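Local coordinates for uncharacterized protein lp_2664 (Lactobacillus plantarum WCFS1, PDB 2PJQ) that is of unknown function but carries an HD domain, so it probably acts as a metal-dependent phosphohydrolase, at the interface of chains A and B. Coordinates in Å, arbitrary orientation; residue numbers count along the deposited sequence, not the author numbering. Chains: chain A/B, Uncharacterized protein lp_2664.

Contact 1: the interface of chains A and B. Residues chain A 212-213, 216; chain B 133-136, 202.
A:Glu216 OE1 is gripped by backbone N-H groups at the start of the partner's helix 134-146: by B:Ala135 N at 2.7 Å, in a bent bond, and weakly by B:Ile136 N. This is a helix N-terminal cap supplied from across the interface, set at a helix of the HD-domain fold. The second carboxylate oxygen shares the work, since B:Ala135 N also donates to A:Glu216 OE2 at 2.8 Å. That bond is the straighter of the two from B:Ala135, 161° at the hydrogen against 126°. Both oxygens are met on their syn sides by this forked N-H, which stands somewhat out of the carboxylate plane. An acid suits the place because the first N-H groups of a helix lack acceptors within it, and the positive helix end would probably stabilise the negative charge. A:Glu216 has an extended chain beyond CG, which carries the carboxylate across from helix 204-219. An alanine here would probably leave the N-H of B:Ala135 without its acceptor and the helix start uncapped. B:Gly134, whose backbone has a positive phi, brings no side chain between the carboxylate and the helix end. A:Gln212, one turn earlier, adds a weak bond from NE2 to A:Glu216 OE2. Beside the cap, the methyl of B:Ala135 lies against the backbone of helix 204-219 at A:Phe213; a small residue suits this close approach of helix to helix. The ring of A:Phe213, its CG anti to the backbone N (chi1 179°), takes B:Ile136 CG1 on one face, near the rim, as the two side chains cross at about a right angle. On the other flank B:Arg202 slides past A:Glu216 in the opposite direction; its NE stays 4.1 Å from A:Glu216 OE1, so it probably adds longer-range attraction, while A:Glu216 CB lies over the centre of its guanidinium face.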
# COMPACT_ATOMS: atom_id res chain seq x y z
N GLN A 212 0.09 15.09 4.22
CA GLN A 212 -0.06 15.34 2.79
C GLN A 212 -1.24 14.56 2.19
O GLN A 212 -1.84 14.99 1.21
CB GLN A 212 1.22 14.98 2.05
CG GLN A 212 2.15 16.15 1.91
CD GLN A 212 1.42 17.36 1.38
OE1 GLN A 212 1.04 18.25 2.14
NE2 GLN A 212 1.20 17.39 0.06
N PHE A 213 -1.57 13.42 2.78
CA PHE A 213 -2.68 12.61 2.29
C PHE A 213 -4.03 13.30 2.55
O PHE A 213 -4.93 13.25 1.71
CB PHE A 213 -2.66 11.21 2.94
CG PHE A 213 -3.79 10.32 2.50
CD1 PHE A 213 -5.07 10.46 3.04
CD2 PHE A 213 -3.59 9.33 1.53
CE1 PHE A 213 -6.13 9.64 2.62
CE2 PHE A 213 -4.63 8.51 1.10
CZ PHE A 213 -5.90 8.66 1.65
N GLU A 216 -4.23 16.68 0.38
CA GLU A 216 -4.54 16.36 -1.02
C GLU A 216 -5.99 15.89 -1.20
O GLU A 216 -6.65 16.23 -2.18
CB GLU A 216 -3.57 15.28 -1.52
CG GLU A 216 -2.16 15.82 -1.80
CD GLU A 216 -1.11 14.75 -2.12
OE1 GLU A 216 -1.40 13.78 -2.86
OE2 GLU A 216 0.04 14.90 -1.65
N ILE B 133 -0.51 10.43 -8.06
CA ILE B 133 0.71 10.98 -7.48
C ILE B 133 0.38 11.68 -6.16
O ILE B 133 -0.79 11.88 -5.84
CB ILE B 133 1.37 12.00 -8.43
CG1 ILE B 133 0.35 13.09 -8.79
CG2 ILE B 133 1.92 11.26 -9.65
CD1 ILE B 133 0.95 14.34 -9.45
N GLY B 134 1.40 12.06 -5.40
CA GLY B 134 1.15 12.71 -4.13
C GLY B 134 1.09 11.70 -2.99
O GLY B 134 1.56 10.56 -3.11
N ALA B 135 0.51 12.10 -1.87
CA ALA B 135 0.42 11.19 -0.75
C ALA B 135 -0.62 10.16 -1.13
O ALA B 135 -0.48 8.96 -0.86
CB ALA B 135 0.00 11.94 0.49
N ILE B 136 -1.68 10.62 -1.78
CA ILE B 136 -2.74 9.72 -2.19
C ILE B 136 -2.21 8.78 -3.25
O ILE B 136 -2.60 7.61 -3.32
CB ILE B 136 -3.96 10.48 -2.73
CG1 ILE B 136 -4.72 11.15 -1.57
CG2 ILE B 136 -4.87 9.53 -3.50
CD1 ILE B 136 -5.83 12.08 -2.01
N ARG B 202 2.76 17.83 -5.35
CA ARG B 202 2.46 16.41 -5.25
C ARG B 202 3.61 15.49 -5.68
O ARG B 202 3.46 14.27 -5.68
CB ARG B 202 1.20 16.08 -6.04
CG ARG B 202 -0.06 16.72 -5.48
CD ARG B 202 -1.32 15.94 -5.87
NE ARG B 202 -2.55 16.67 -5.59
CZ ARG B 202 -3.77 16.17 -5.74
NH1 ARG B 202 -3.94 14.92 -6.17
NH2 ARG B 202 -4.83 16.92 -5.47

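Contact 2: the interface of chains A and B. Residues chain A 37, 40-41, 131, 136, 202; chain B 219-220.
A:Arg202 and B:Asp220 meet from opposite directions in a salt bridge that joins the last ordered residue of chain B, just beyond helix 204-219, to chain A. The guanidinium NH2 of A:Arg202 gives a nearly linear hydrogen bond to B:Asp220 OD1, 2.8 Å long and 177° at the hydrogen. The oxygen lies in the guanidinium plane, at its edge, and is approached on its syn side, although from 31° out of the carboxylate plane. An arginine suits this position because its chain, extended from CG to NE, carries the charge far from the backbone. The carboxylate of B:Asp220 is the tightly packed part of the contact, in a residue that hides 129 Å² against chain A. Its other oxygen, OD2, turns towards the CD of A:Arg37 and has A:Ile136 CD1 at 4.0 Å. A:Leu41 CD2 touches OD1 from its apolar side chain. A:Arg37 does not spend its NE on the visitor: the chain bends at chi3 (-61°) and NE bonds within its own subunit to A:Asp131 OD1 at 2.8 Å, in the guanidinium plane. That pairing fixes the arginine, and its positive charge would probably ease the approach of B:Asp220 OD2 to A:Asp131 OD1, 3.8 Å apart. A:Asp131 lies in the sequence DADRLDAIG, so the partner's aspartate probably arrives near the active-site region of an HD protein. The loose side is the backbone end of B:Asp220, facing A:Arg40. That arginine is poorly ordered; its guanidinium passes B:Asp220 CB with one face, offset toward the rim, at roughly a right angle between the side chains, and its very close approach to the backbone carbonyl is doubtful. B:Ala219, the last residue of helix 204-219, barely touches chain A. Through the anchored aspartate, the site pins the end of one subunit's C-terminal helix to the other, which would steady the dimer of the deposited assembly, if that is the biological one.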
# COMPACT_ATOMS: atom_id res chain seq x y z
N ARG A 37 14.86 -8.22 7.65
CA ARG A 37 15.08 -6.89 8.21
C ARG A 37 14.94 -6.93 9.74
O ARG A 37 15.79 -6.40 10.47
CB ARG A 37 14.08 -5.88 7.65
CG ARG A 37 14.51 -5.21 6.37
CD ARG A 37 13.63 -4.01 6.14
NE ARG A 37 12.24 -4.39 5.99
CZ ARG A 37 11.77 -5.02 4.93
NH1 ARG A 37 12.60 -5.32 3.95
NH2 ARG A 37 10.48 -5.36 4.86
N ARG A 40 17.99 -8.95 11.23
CA ARG A 40 19.16 -8.09 11.26
C ARG A 40 19.05 -6.96 12.30
O ARG A 40 20.06 -6.53 12.85
CB ARG A 40 19.41 -7.55 9.85
CG ARG A 40 19.85 -6.11 9.74
CD ARG A 40 19.98 -5.76 8.27
NE ARG A 40 18.76 -6.08 7.53
CZ ARG A 40 18.62 -5.98 6.21
NH1 ARG A 40 19.63 -5.55 5.46
NH2 ARG A 40 17.47 -6.31 5.64
N LEU A 41 17.83 -6.50 12.56
CA LEU A 41 17.59 -5.45 13.56
C LEU A 41 17.67 -6.04 14.97
O LEU A 41 18.26 -5.45 15.87
CB LEU A 41 16.20 -4.83 13.37
CG LEU A 41 15.93 -3.76 12.31
CD1 LEU A 41 14.43 -3.67 12.07
CD2 LEU A 41 16.49 -2.42 12.76
N ASP A 131 10.22 -1.89 12.15
CA ASP A 131 10.01 -2.16 10.73
C ASP A 131 8.57 -1.90 10.32
O ASP A 131 8.16 -2.29 9.23
CB ASP A 131 10.35 -3.61 10.41
CG ASP A 131 10.65 -3.82 8.93
OD1 ASP A 131 11.64 -3.22 8.44
OD2 ASP A 131 9.89 -4.56 8.26
N ILE A 136 9.21 2.47 5.20
CA ILE A 136 8.90 1.06 5.09
C ILE A 136 7.56 0.72 5.74
O ILE A 136 6.76 -0.03 5.18
CB ILE A 136 10.01 0.22 5.69
CG1 ILE A 136 11.13 0.07 4.64
CG2 ILE A 136 9.46 -1.12 6.15
CD1 ILE A 136 12.37 -0.69 5.11
N ARG A 202 12.16 8.04 12.03
CA ARG A 202 11.24 7.25 11.25
C ARG A 202 9.80 7.66 11.49
O ARG A 202 8.89 6.98 11.05
CB ARG A 202 11.45 5.77 11.57
CG ARG A 202 12.85 5.29 11.22
CD ARG A 202 13.00 3.79 11.31
NE ARG A 202 14.21 3.35 10.62
CZ ARG A 202 14.56 2.08 10.44
NH1 ARG A 202 13.80 1.11 10.92
NH2 ARG A 202 15.66 1.78 9.76
N ALA B 219 19.92 1.17 5.74
CA ALA B 219 20.34 1.23 7.13
C ALA B 219 20.16 -0.14 7.75
O ALA B 219 21.11 -0.72 8.28
CB ALA B 219 19.52 2.25 7.88
N ASP B 220 18.94 -0.68 7.67
CA ASP B 220 18.68 -1.99 8.25
C ASP B 220 19.71 -2.92 7.69
O ASP B 220 20.77 -3.05 8.31
CB ASP B 220 17.31 -2.50 7.88
CG ASP B 220 16.20 -1.62 8.39
OD1 ASP B 220 16.45 -0.86 9.36
OD2 ASP B 220 15.09 -1.70 7.83

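Contact 1 and contact 2 lie about 25 Å apart, and the chains exchange roles between them: chain A offers helix 204-219 in contact 1, chain B chiefly the residue just past the same helix in contact 2. Each has its twin through the two-fold axis. Ile136 and Arg202 appear on the receiving side of both, so in every copy this pair faces the partner's Glu216 and, one turn on, its Asp220. Each C-terminal helix thus reaches over the partner, fastened along its last turns, which is consistent with a dimer, although the structure alone does not show that it forms in the cell.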